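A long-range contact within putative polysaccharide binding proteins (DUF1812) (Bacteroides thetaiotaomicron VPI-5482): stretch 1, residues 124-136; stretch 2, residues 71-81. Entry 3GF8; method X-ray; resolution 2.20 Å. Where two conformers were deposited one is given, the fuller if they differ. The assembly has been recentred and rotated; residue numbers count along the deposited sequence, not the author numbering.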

# COMPACT_ATOMS: atom_id res chain seq x y z
N TRP A 124 2.39 4.30 5.25
CA TRP A 124 3.66 4.55 4.55
C TRP A 124 4.85 3.95 5.29
O TRP A 124 4.90 3.97 6.53
CB TRP A 124 3.95 6.06 4.37
CG TRP A 124 3.03 6.82 3.47
CD1 TRP A 124 3.23 7.12 2.15
CD2 TRP A 124 1.79 7.46 3.84
NE1 TRP A 124 2.19 7.88 1.67
CE2 TRP A 124 1.29 8.10 2.68
CE3 TRP A 124 1.05 7.54 5.02
CZ2 TRP A 124 0.07 8.79 2.67
CZ3 TRP A 124 -0.16 8.24 5.01
CH2 TRP A 124 -0.63 8.86 3.84
N TYR A 125 5.81 3.43 4.51
CA TYR A 125 7.06 2.87 5.02
C TYR A 125 8.17 3.89 4.83
O TYR A 125 8.30 4.50 3.77
CB TYR A 125 7.38 1.57 4.29
CG TYR A 125 8.76 1.07 4.58
CD1 TYR A 125 9.04 0.43 5.79
CD2 TYR A 125 9.79 1.23 3.66
CE1 TYR A 125 10.32 -0.03 6.07
CE2 TYR A 125 11.07 0.76 3.92
CZ TYR A 125 11.34 0.15 5.14
OH TYR A 125 12.61 -0.29 5.42
N GLY A 126 8.96 4.09 5.88
CA GLY A 126 10.05 5.05 5.86
C GLY A 126 11.31 4.26 5.75
O GLY A 126 11.64 3.51 6.67
N GLU A 127 12.04 4.44 4.65
CA GLU A 127 13.22 3.62 4.38
C GLU A 127 14.34 3.88 5.40
O GLU A 127 14.42 4.98 6.01
CB GLU A 127 13.74 3.86 2.97
CG GLU A 127 12.65 3.91 1.90
CD GLU A 127 13.21 3.98 0.51
OE1 GLU A 127 13.76 2.97 0.05
OE2 GLU A 127 13.09 5.04 -0.14
N VAL A 128 15.16 2.84 5.61
CA VAL A 128 16.25 2.86 6.60
C VAL A 128 17.37 3.79 6.13
O VAL A 128 17.77 3.71 4.98
CB VAL A 128 16.84 1.45 6.82
CG1 VAL A 128 18.09 1.49 7.72
CG2 VAL A 128 15.82 0.52 7.37
N ILE A 129 17.85 4.67 7.00
CA ILE A 129 19.00 5.52 6.69
C ILE A 129 20.09 5.39 7.77
O ILE A 129 19.81 5.11 8.95
CB ILE A 129 18.57 6.99 6.55
CG1 ILE A 129 17.89 7.48 7.83
CG2 ILE A 129 17.62 7.16 5.35
CD1 ILE A 129 17.81 8.99 7.93
N ASN A 130 21.34 5.58 7.36
CA ASN A 130 22.45 5.64 8.32
C ASN A 130 22.64 7.06 8.72
O ASN A 130 22.65 7.92 7.88
CB ASN A 130 23.72 5.09 7.70
CG ASN A 130 23.60 3.63 7.39
OD1 ASN A 130 23.40 2.82 8.30
ND2 ASN A 130 23.69 3.28 6.11
N VAL A 131 22.76 7.32 10.01
CA VAL A 131 22.85 8.69 10.53
C VAL A 131 24.13 8.81 11.36
O VAL A 131 24.37 8.00 12.27
CB VAL A 131 21.63 9.04 11.38
CG1 VAL A 131 21.81 10.41 12.01
CG2 VAL A 131 20.39 9.00 10.51
N ASN A 132 24.96 9.78 11.02
CA ASN A 132 26.19 10.03 11.77
C ASN A 132 26.05 11.44 12.29
O ASN A 132 26.02 12.36 11.50
CB ASN A 132 27.41 9.89 10.87
CG ASN A 132 28.74 10.15 11.60
OD1 ASN A 132 28.77 10.65 12.73
ND2 ASN A 132 29.84 9.80 10.94
N PHE A 133 25.93 11.58 13.61
CA PHE A 133 25.72 12.87 14.26
C PHE A 133 26.87 13.10 15.24
O PHE A 133 27.01 12.37 16.23
CB PHE A 133 24.39 12.84 15.01
CG PHE A 133 24.03 14.11 15.75
CD1 PHE A 133 23.84 15.31 15.06
CD2 PHE A 133 23.82 14.10 17.13
CE1 PHE A 133 23.49 16.48 15.72
CE2 PHE A 133 23.46 15.27 17.80
CZ PHE A 133 23.29 16.47 17.08
N ASP A 134 27.69 14.12 14.99
CA ASP A 134 28.81 14.40 15.90
C ASP A 134 28.59 15.57 16.85
O ASP A 134 29.47 15.91 17.63
CB ASP A 134 30.12 14.57 15.12
CG ASP A 134 30.15 15.81 14.25
OD1 ASP A 134 29.40 16.79 14.48
OD2 ASP A 134 30.98 15.78 13.33
N GLY A 135 27.41 16.19 16.80
CA GLY A 135 27.08 17.28 17.71
C GLY A 135 27.67 18.65 17.41
O GLY A 135 27.37 19.61 18.11
N THR A 136 28.50 18.76 16.38
CA THR A 136 29.14 20.04 16.10
C THR A 136 28.29 20.96 15.23
O THR A 136 28.55 22.17 15.18
CB THR A 136 30.47 19.87 15.37
OG1 THR A 136 30.23 19.20 14.12
CG2 THR A 136 31.46 19.07 16.23
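Stretch 2, residues 71-81: ELPVGQYQFMA

What holds stretch 2 against stretch 1? Eight backbone hydrogen bonds link the two strands, in the reciprocal pairs typical of antiparallel strands. G75 N donates to F133 O at 2.7 Å, and F133 N returns a bond to G75 O at 2.9 Å. Two residues on, Y77 N reaches V131 O at 2.8 Å while V131 N reaches Y77 O at 2.7 Å; F79 N then bonds to I129 O at 3.0 Å, and I129 N to F79 O at 2.8 Å. The last pair joins G126 N to A81 O at 2.7 Å and A81 N to G126 O at 3.2 Å. One side-chain bond is added, from Q78 NE2 to N130 OD1 at 3.1 Å.

How does stretch 2 run, and does its register stay constant? After a loop through E71-V74 it is extended as a strand from G75 to A81, running against strand 124-133 with 155° between their N-to-C directions and a closest approach of 4.6 Å between axes. From F133 with G75 back to I129 with F79 the pairing is regular. Between I129 and G126 it slips by one residue, a beta bulge in which stretch 1 spends three steps while stretch 2 spends two, from F79 to A81. Within it, V128 CA approaches F79 O at 3.1 Å in a CA-H...O contact.

Which side chains meet on the two faces of the sheet? On the face carrying I129, V131 and F133, stretch 2 places Y77, F79 and A81. V131 CG2 lies over the F79 ring, 3.7 Å from its centroid and 10° off the ring normal, a CH-pi contact, while I129 CG1 packs 3.8 Å from F79 CB. The other face is polar here: N130 lies beside Q78, and N132 CG comes within 3.9 Å of Q76 CG.

What closes the two ends of the contact? Near the bulge, M80 is a selenomethionine whose CB points toward stretch 1; its CE lies 3.4 Å from Y125 CE1 and its CB 3.7 Å from V128 CG2. G126 has no side chain, and an ideal CB there would clash with A81 CB. At the far end, the edge of the F133 ring faces the loop, with CE2 of F133 3.6 Å from L72 O and CD2 of F133 3.7 Å from P73 O. The same P73 O accepts a 2.5 Å hydrogen bond from Y77 OH, tying the loop back to its own strand. Beyond F133, V74 CG2 rests 3.4 Å from D134 O and 3.9 Å from G135 N.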

# COMPACT_ATOMS: atom_id res chain seq x y z
N GLU A 71 16.18 14.24 20.14
CA GLU A 71 17.28 14.33 21.13
C GLU A 71 18.11 13.06 21.09
O GLU A 71 17.63 12.00 21.42
CB GLU A 71 16.73 14.53 22.55
CG GLU A 71 17.79 14.44 23.67
CD GLU A 71 18.78 15.58 23.64
OE1 GLU A 71 18.34 16.72 23.42
OE2 GLU A 71 19.99 15.33 23.84
N LEU A 72 19.37 13.19 20.71
CA LEU A 72 20.21 12.05 20.46
C LEU A 72 21.63 12.41 20.86
O LEU A 72 22.10 13.54 20.63
CB LEU A 72 20.15 11.70 18.96
CG LEU A 72 20.09 10.21 18.60
CD1 LEU A 72 19.02 9.55 19.42
CD2 LEU A 72 19.81 9.95 17.12
N PRO A 73 22.34 11.47 21.48
CA PRO A 73 23.75 11.76 21.75
C PRO A 73 24.56 11.74 20.48
O PRO A 73 24.11 11.22 19.47
CB PRO A 73 24.17 10.62 22.66
CG PRO A 73 22.92 9.92 23.04
CD PRO A 73 21.94 10.15 21.98
N VAL A 74 25.74 12.30 20.51
CA VAL A 74 26.66 12.12 19.41
C VAL A 74 26.72 10.63 19.14
O VAL A 74 26.72 9.85 20.08
CB VAL A 74 28.06 12.60 19.78
CG1 VAL A 74 29.07 12.22 18.68
CG2 VAL A 74 28.04 14.09 20.08
N GLY A 75 26.75 10.23 17.88
CA GLY A 75 26.99 8.83 17.54
C GLY A 75 26.47 8.45 16.17
O GLY A 75 26.03 9.32 15.40
N GLN A 76 26.54 7.16 15.88
CA GLN A 76 26.00 6.61 14.64
C GLN A 76 24.75 5.76 14.89
O GLN A 76 24.70 4.98 15.84
CB GLN A 76 27.08 5.80 13.94
CG GLN A 76 28.17 6.70 13.38
CD GLN A 76 29.29 5.93 12.76
OE1 GLN A 76 29.37 5.82 11.53
NE2 GLN A 76 30.18 5.38 13.60
N TYR A 77 23.77 5.91 14.01
CA TYR A 77 22.45 5.32 14.19
C TYR A 77 21.88 4.87 12.85
O TYR A 77 22.34 5.30 11.81
CB TYR A 77 21.49 6.36 14.79
CG TYR A 77 22.01 6.99 16.05
CD1 TYR A 77 21.85 6.37 17.28
CD2 TYR A 77 22.69 8.20 16.00
CE1 TYR A 77 22.35 6.96 18.45
CE2 TYR A 77 23.17 8.79 17.13
CZ TYR A 77 23.02 8.17 18.35
OH TYR A 77 23.50 8.79 19.46
N GLN A 78 20.88 4.00 12.90
CA GLN A 78 19.98 3.83 11.77
C GLN A 78 18.59 4.29 12.14
O GLN A 78 18.15 4.05 13.26
CB GLN A 78 19.95 2.41 11.31
CG GLN A 78 21.29 1.94 10.84
CD GLN A 78 21.24 0.57 10.24
OE1 GLN A 78 20.96 -0.40 10.93
NE2 GLN A 78 21.51 0.48 8.94
N PHE A 79 17.93 5.02 11.24
CA PHE A 79 16.56 5.44 11.43
C PHE A 79 15.72 4.79 10.35
O PHE A 79 16.19 4.57 9.22
CB PHE A 79 16.32 6.96 11.26
CG PHE A 79 17.05 7.88 12.23
CD1 PHE A 79 17.78 7.42 13.31
CD2 PHE A 79 16.96 9.27 12.03
CE1 PHE A 79 18.45 8.33 14.16
CE2 PHE A 79 17.60 10.17 12.84
CZ PHE A 79 18.35 9.71 13.94
N MSE A 80 14.47 4.51 10.71
CA MSE A 80 13.44 4.17 9.75
C MSE A 80 12.13 4.64 10.35
O MSE A 80 12.12 5.13 11.47
CB MSE A 80 13.47 2.66 9.36
CG MSE A 80 13.33 1.64 10.46
SE MSE A 80 11.52 1.37 11.02
CE MSE A 80 10.67 0.75 9.36
N ALA A 81 11.03 4.55 9.60
CA ALA A 81 9.76 4.96 10.15
C ALA A 81 8.59 4.17 9.58
O ALA A 81 8.71 3.53 8.55
CB ALA A 81 9.54 6.44 9.95